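Local coordinates for protein arylamine n-acetyltransferase (Mycobacterium smegmatis, PDB 1W5R) that catalyses, in its native form, the transfer of an acetyl group to arylamines, probably from acetyl-CoA through a cysteine-based catalytic triad as in its relatives, at residues A[19-31]-A[79-91]. The protein carries 1 engineered substitution. Numbering follows the deposited sequence.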
loop_
_atom_site.group_PDB
_atom_site.type_symbol
_atom_site.label_atom_id
_atom_site.label_comp_id
_atom_site.label_asym_id
_atom_site.label_seq_id
_atom_site.Cartn_x
_atom_site.Cartn_y
_atom_site.Cartn_z
ATOM N N GLY A 19 -14.062 5.063 33.036
ATOM C CA GLY A 19 -14.929 5.907 33.858
ATOM C C GLY A 19 -16.136 6.426 33.097
ATOM O O GLY A 19 -16.182 6.360 31.866
ATOM N N ARG A 20 -17.110 6.945 33.837
ATOM C CA ARG A 20 -18.334 7.491 33.265
ATOM C C ARG A 20 -18.067 8.881 32.678
ATOM O O ARG A 20 -17.829 9.833 33.429
ATOM C CB ARG A 20 -19.418 7.575 34.349
ATOM C CG ARG A 20 -20.833 7.858 33.843
ATOM C CD ARG A 20 -21.640 6.579 33.688
ATOM N NE ARG A 20 -23.037 6.857 33.365
ATOM C CZ ARG A 20 -23.963 5.925 33.147
ATOM N NH1 ARG A 20 -23.651 4.635 33.216
ATOM N NH2 ARG A 20 -25.206 6.287 32.859
ATOM N N PRO A 21 -18.088 9.006 31.335
ATOM C CA PRO A 21 -17.975 10.348 30.766
ATOM C C PRO A 21 -19.299 11.116 30.840
ATOM O O PRO A 21 -20.368 10.506 30.856
ATOM C CB PRO A 21 -17.578 10.078 29.314
ATOM C CG PRO A 21 -18.143 8.747 29.003
ATOM C CD PRO A 21 -18.202 7.968 30.291
ATOM N N ARG A 22 -19.212 12.445 30.889
ATOM C CA ARG A 22 -20.376 13.323 30.989
ATOM C C ARG A 22 -21.024 13.494 29.612
ATOM O O ARG A 22 -20.327 13.417 28.600
ATOM C CB ARG A 22 -19.946 14.696 31.516
ATOM C CG ARG A 22 -20.893 15.310 32.549
ATOM C CD ARG A 22 -21.288 16.758 32.200
ATOM N NE ARG A 22 -20.149 17.585 31.794
ATOM C CZ ARG A 22 -20.246 18.820 31.309
ATOM N NH1 ARG A 22 -21.429 19.402 31.171
ATOM N NH2 ARG A 22 -19.151 19.481 30.961
ATOM N N PRO A 23 -22.353 13.719 29.563
ATOM C CA PRO A 23 -23.033 13.997 28.290
ATOM C C PRO A 23 -22.826 15.425 27.761
ATOM O O PRO A 23 -23.759 16.232 27.748
ATOM C CB PRO A 23 -24.507 13.745 28.616
ATOM C CG PRO A 23 -24.619 14.064 30.077
ATOM C CD PRO A 23 -23.309 13.665 30.693
ATOM N N ASP A 24 -21.613 15.712 27.302
ATOM C CA ASP A 24 -21.311 16.999 26.702
ATOM C C ASP A 24 -20.670 16.817 25.328
ATOM O O ASP A 24 -20.368 15.684 24.917
ATOM C CB ASP A 24 -20.425 17.841 27.643
ATOM C CG ASP A 24 -19.147 17.123 28.059
ATOM O OD1 ASP A 24 -18.535 16.421 27.227
ATOM O OD2 ASP A 24 -18.721 17.272 29.225
ATOM N N LEU A 25 -20.465 17.924 24.624
ATOM C CA LEU A 25 -19.927 17.872 23.264
ATOM C C LEU A 25 -18.524 17.257 23.188
ATOM O O LEU A 25 -18.241 16.473 22.285
ATOM C CB LEU A 25 -19.965 19.256 22.614
ATOM C CG LEU A 25 -19.658 19.336 21.112
ATOM C CD1 LEU A 25 -20.665 18.538 20.280
ATOM C CD2 LEU A 25 -19.623 20.789 20.665
ATOM N N GLY A 26 -17.652 17.602 24.133
ATOM C CA GLY A 26 -16.308 17.021 24.198
ATOM C C GLY A 26 -16.320 15.502 24.271
ATOM O O GLY A 26 -15.536 14.826 23.598
ATOM N N THR A 27 -17.229 14.967 25.081
ATOM C CA THR A 27 -17.384 13.522 25.227
ATOM C C THR A 27 -17.863 12.902 23.911
ATOM O O THR A 27 -17.381 11.846 23.521
ATOM C CB THR A 27 -18.366 13.168 26.355
ATOM O OG1 THR A 27 -17.814 13.590 27.605
ATOM C CG2 THR A 27 -18.632 11.659 26.414
ATOM N N LEU A 28 -18.803 13.570 23.247
ATOM C CA LEU A 28 -19.336 13.067 21.979
ATOM C C LEU A 28 -18.212 12.908 20.960
ATOM O O LEU A 28 -18.107 11.863 20.294
ATOM C CB LEU A 28 -20.446 13.972 21.455
ATOM C CG LEU A 28 -21.270 13.429 20.274
ATOM C CD1 LEU A 28 -21.970 12.113 20.612
ATOM C CD2 LEU A 28 -22.269 14.479 19.840
ATOM N N HIS A 29 -17.348 13.912 20.854
ATOM C CA HIS A 29 -16.175 13.813 19.974
ATOM C C HIS A 29 -15.244 12.656 20.369
ATOM O O HIS A 29 -14.789 11.880 19.525
ATOM C CB HIS A 29 -15.393 15.134 19.978
ATOM C CG HIS A 29 -16.029 16.218 19.169
ATOM N ND1 HIS A 29 -15.679 16.470 17.860
ATOM C CD2 HIS A 29 -16.997 17.113 19.479
ATOM C CE1 HIS A 29 -16.402 17.475 17.401
ATOM N NE2 HIS A 29 -17.205 17.889 18.365
ATOM N N ALA A 30 -14.958 12.534 21.661
ATOM C CA ALA A 30 -14.041 11.499 22.134
ATOM C C ALA A 30 -14.580 10.097 21.885
ATOM O O ALA A 30 -13.832 9.205 21.475
ATOM C CB ALA A 30 -13.726 11.696 23.622
ATOM N N ILE A 31 -15.875 9.905 22.135
ATOM C CA ILE A 31 -16.492 8.590 21.939
ATOM C C ILE A 31 -16.501 8.193 20.455
ATOM O O ILE A 31 -16.147 7.069 20.126
ATOM C CB ILE A 31 -17.904 8.531 22.546
ATOM C CG1 ILE A 31 -17.810 8.529 24.079
ATOM C CG2 ILE A 31 -18.667 7.287 22.053
ATOM C CD1 ILE A 31 -19.142 8.414 24.782
ATOM N N LEU A 79 -25.796 0.335 18.516
ATOM C CA LEU A 79 -25.018 0.260 19.741
ATOM C C LEU A 79 -24.707 1.644 20.300
ATOM O O LEU A 79 -24.916 1.906 21.496
ATOM C CB LEU A 79 -23.711 -0.516 19.502
ATOM C CG LEU A 79 -22.738 -0.592 20.688
ATOM C CD1 LEU A 79 -23.356 -1.316 21.859
ATOM C CD2 LEU A 79 -21.446 -1.277 20.272
ATOM N N LEU A 80 -24.175 2.524 19.457
ATOM C CA LEU A 80 -23.803 3.857 19.930
ATOM C C LEU A 80 -25.023 4.624 20.409
ATOM O O LEU A 80 -24.940 5.382 21.380
ATOM C CB LEU A 80 -23.069 4.631 18.824
ATOM C CG LEU A 80 -22.522 6.001 19.241
ATOM C CD1 LEU A 80 -21.683 5.931 20.511
ATOM C CD2 LEU A 80 -21.706 6.591 18.098
ATOM N N GLY A 81 -26.152 4.425 19.741
ATOM C CA GLY A 81 -27.412 5.040 20.164
ATOM C C GLY A 81 -27.759 4.701 21.606
ATOM O O GLY A 81 -28.085 5.589 22.398
ATOM N N TYR A 82 -27.679 3.421 21.964
ATOM C CA TYR A 82 -27.958 2.985 23.340
ATOM C C TYR A 82 -26.953 3.575 24.309
ATOM O O TYR A 82 -27.330 4.054 25.390
ATOM C CB TYR A 82 -27.932 1.458 23.445
ATOM C CG TYR A 82 -29.037 0.763 22.675
ATOM C CD1 TYR A 82 -28.746 -0.153 21.649
ATOM C CD2 TYR A 82 -30.376 1.006 22.981
ATOM C CE1 TYR A 82 -29.775 -0.787 20.946
ATOM C CE2 TYR A 82 -31.402 0.383 22.292
ATOM C CZ TYR A 82 -31.101 -0.525 21.279
ATOM O OH TYR A 82 -32.109 -1.150 20.590
ATOM N N VAL A 83 -25.681 3.564 23.922
ATOM C CA VAL A 83 -24.615 4.080 24.778
ATOM C C VAL A 83 -24.837 5.559 25.069
ATOM O O VAL A 83 -24.764 5.983 26.237
ATOM C CB VAL A 83 -23.213 3.866 24.158
ATOM C CG1 VAL A 83 -22.174 4.680 24.904
ATOM C CG2 VAL A 83 -22.860 2.407 24.166
ATOM N N LEU A 84 -25.125 6.343 24.030
ATOM C CA LEU A 84 -25.274 7.790 24.216
ATOM C C LEU A 84 -26.483 8.138 25.077
ATOM O O LEU A 84 -26.398 9.023 25.934
ATOM C CB LEU A 84 -25.306 8.536 22.887
ATOM C CG LEU A 84 -24.020 8.452 22.053
ATOM C CD1 LEU A 84 -24.258 9.148 20.742
ATOM C CD2 LEU A 84 -22.759 9.017 22.749
ATOM N N GLU A 85 -27.589 7.432 24.852
ATOM C CA GLU A 85 -28.790 7.539 25.690
ATOM C C GLU A 85 -28.487 7.280 27.151
ATOM O O GLU A 85 -28.925 8.036 28.039
ATOM C CB GLU A 85 -29.812 6.503 25.251
ATOM C CG GLU A 85 -30.636 6.928 24.105
ATOM C CD GLU A 85 -31.841 6.035 23.900
ATOM O OE1 GLU A 85 -31.742 4.789 24.078
ATOM O OE2 GLU A 85 -32.879 6.596 23.530
ATOM N N GLU A 86 -27.750 6.204 27.405
ATOM C CA GLU A 86 -27.449 5.797 28.770
ATOM C C GLU A 86 -26.634 6.886 29.454
ATOM O O GLU A 86 -26.853 7.182 30.631
ATOM C CB GLU A 86 -26.731 4.439 28.792
ATOM C CG GLU A 86 -26.331 3.923 30.185
ATOM C CD GLU A 86 -27.511 3.678 31.127
ATOM O OE1 GLU A 86 -28.667 3.538 30.662
ATOM O OE2 GLU A 86 -27.264 3.623 32.348
ATOM N N LEU A 87 -25.735 7.514 28.692
ATOM C CA LEU A 87 -24.858 8.553 29.225
ATOM C C LEU A 87 -25.545 9.897 29.463
ATOM O O LEU A 87 -24.983 10.748 30.158
ATOM C CB LEU A 87 -23.612 8.726 28.337
ATOM C CG LEU A 87 -22.565 7.600 28.382
ATOM C CD1 LEU A 87 -21.485 7.767 27.320
ATOM C CD2 LEU A 87 -21.902 7.491 29.753
ATOM N N GLY A 88 -26.735 10.093 28.897
ATOM C CA GLY A 88 -27.510 11.316 29.117
ATOM C C GLY A 88 -27.807 12.178 27.900
ATOM O O GLY A 88 -28.493 13.205 28.010
ATOM N N PHE A 89 -27.290 11.779 26.733
ATOM C CA PHE A 89 -27.621 12.462 25.480
ATOM C C PHE A 89 -29.043 12.132 25.051
ATOM O O PHE A 89 -29.577 11.090 25.422
ATOM C CB PHE A 89 -26.676 12.022 24.358
ATOM C CG PHE A 89 -25.250 12.429 24.556
ATOM C CD1 PHE A 89 -24.342 11.560 25.138
ATOM C CD2 PHE A 89 -24.806 13.677 24.131
ATOM C CE1 PHE A 89 -23.007 11.923 25.295
ATOM C CE2 PHE A 89 -23.480 14.056 24.295
ATOM C CZ PHE A 89 -22.576 13.185 24.871
ATOM N N GLU A 90 -29.656 13.013 24.266
ATOM C CA GLU A 90 -30.949 12.708 23.680
ATOM C C GLU A 90 -30.710 12.234 22.256
ATOM O O GLU A 90 -30.030 12.903 21.470
ATOM C CB GLU A 90 -31.882 13.911 23.716
ATOM C CG GLU A 90 -33.334 13.572 23.404
ATOM C CD GLU A 90 -33.755 14.028 22.023
ATOM O OE1 GLU A 90 -33.696 15.252 21.759
ATOM O OE2 GLU A 90 -34.156 13.175 21.206
ATOM N N VAL A 91 -31.257 11.063 21.943
ATOM C CA VAL A 91 -30.913 10.370 20.696
ATOM C C VAL A 91 -32.164 10.012 19.903
ATOM O O VAL A 91 -33.103 9.396 20.443
ATOM C CB VAL A 91 -30.103 9.067 20.972
ATOM C CG1 VAL A 91 -29.690 8.374 19.658
ATOM C CG2 VAL A 91 -28.884 9.337 21.851
#
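Phe89 slots its ring between Pro23 and the first turn of helix 25-31. Over one face lies Pro23, whose CB makes a CH-pi contact 4.1 Å from the centroid of the Phe89 ring, 10° off the normal; Leu28 CD1 lies over the opposite face. At the rim, in the ring plane, Asp24 O comes within 3.3 Å of Phe89 CZ. The ring is set there by CG standing anti to the Phe89 carbonyl carbon (chi1 -66°).

Aliphatic packing continues along the two helices. Leu28 CD1 wedges against both methyls of Leu84, the two side chains crossing at about a right angle. One turn on, Ile31 divides its branches: CG2 touches Leu80 CD1 at 3.6 Å, while CD1 meets Leu87 CD1 tip to tip at 3.5 Å. The other Leu87 methyl, CD2, packs on Pro21 CD.

The helix segments run nearly antiparallel (153°) with axes 12.2 Å apart, so long side chains bridge them. Both lie in the N-terminal helical region of the arylamine N-acetyltransferase fold. Helix 73-87 begins at the engineered glutamine replacing the probable catalytic cysteine, and this contact engages its C-terminal end; the chain then passes through Gly88 and Phe89 into strand 90-98 of the eight-stranded antiparallel sheet, whose Val118 also touches Leu84 and Phe89.

At that end the ring of Pro23, centre of an inverse gamma turn, lays CG 3.3 Å from Leu87 O, beside the Schellman motif at Gly88. Asp24 N-caps helix 25-31, its OD1 accepting from Thr27 N, and its OD2 pairs with Arg22.

Charge pairing lies at the exposed margin. Arg20, bent at chi2, lays one guanidinium face over Leu87 CD2 and directs NH2 at Glu86 OE2 in a salt bridge whose hydrogen bond is long and weak (3.4 Å) though nearly straight, the guanidinium and carboxylate planes nearly perpendicular.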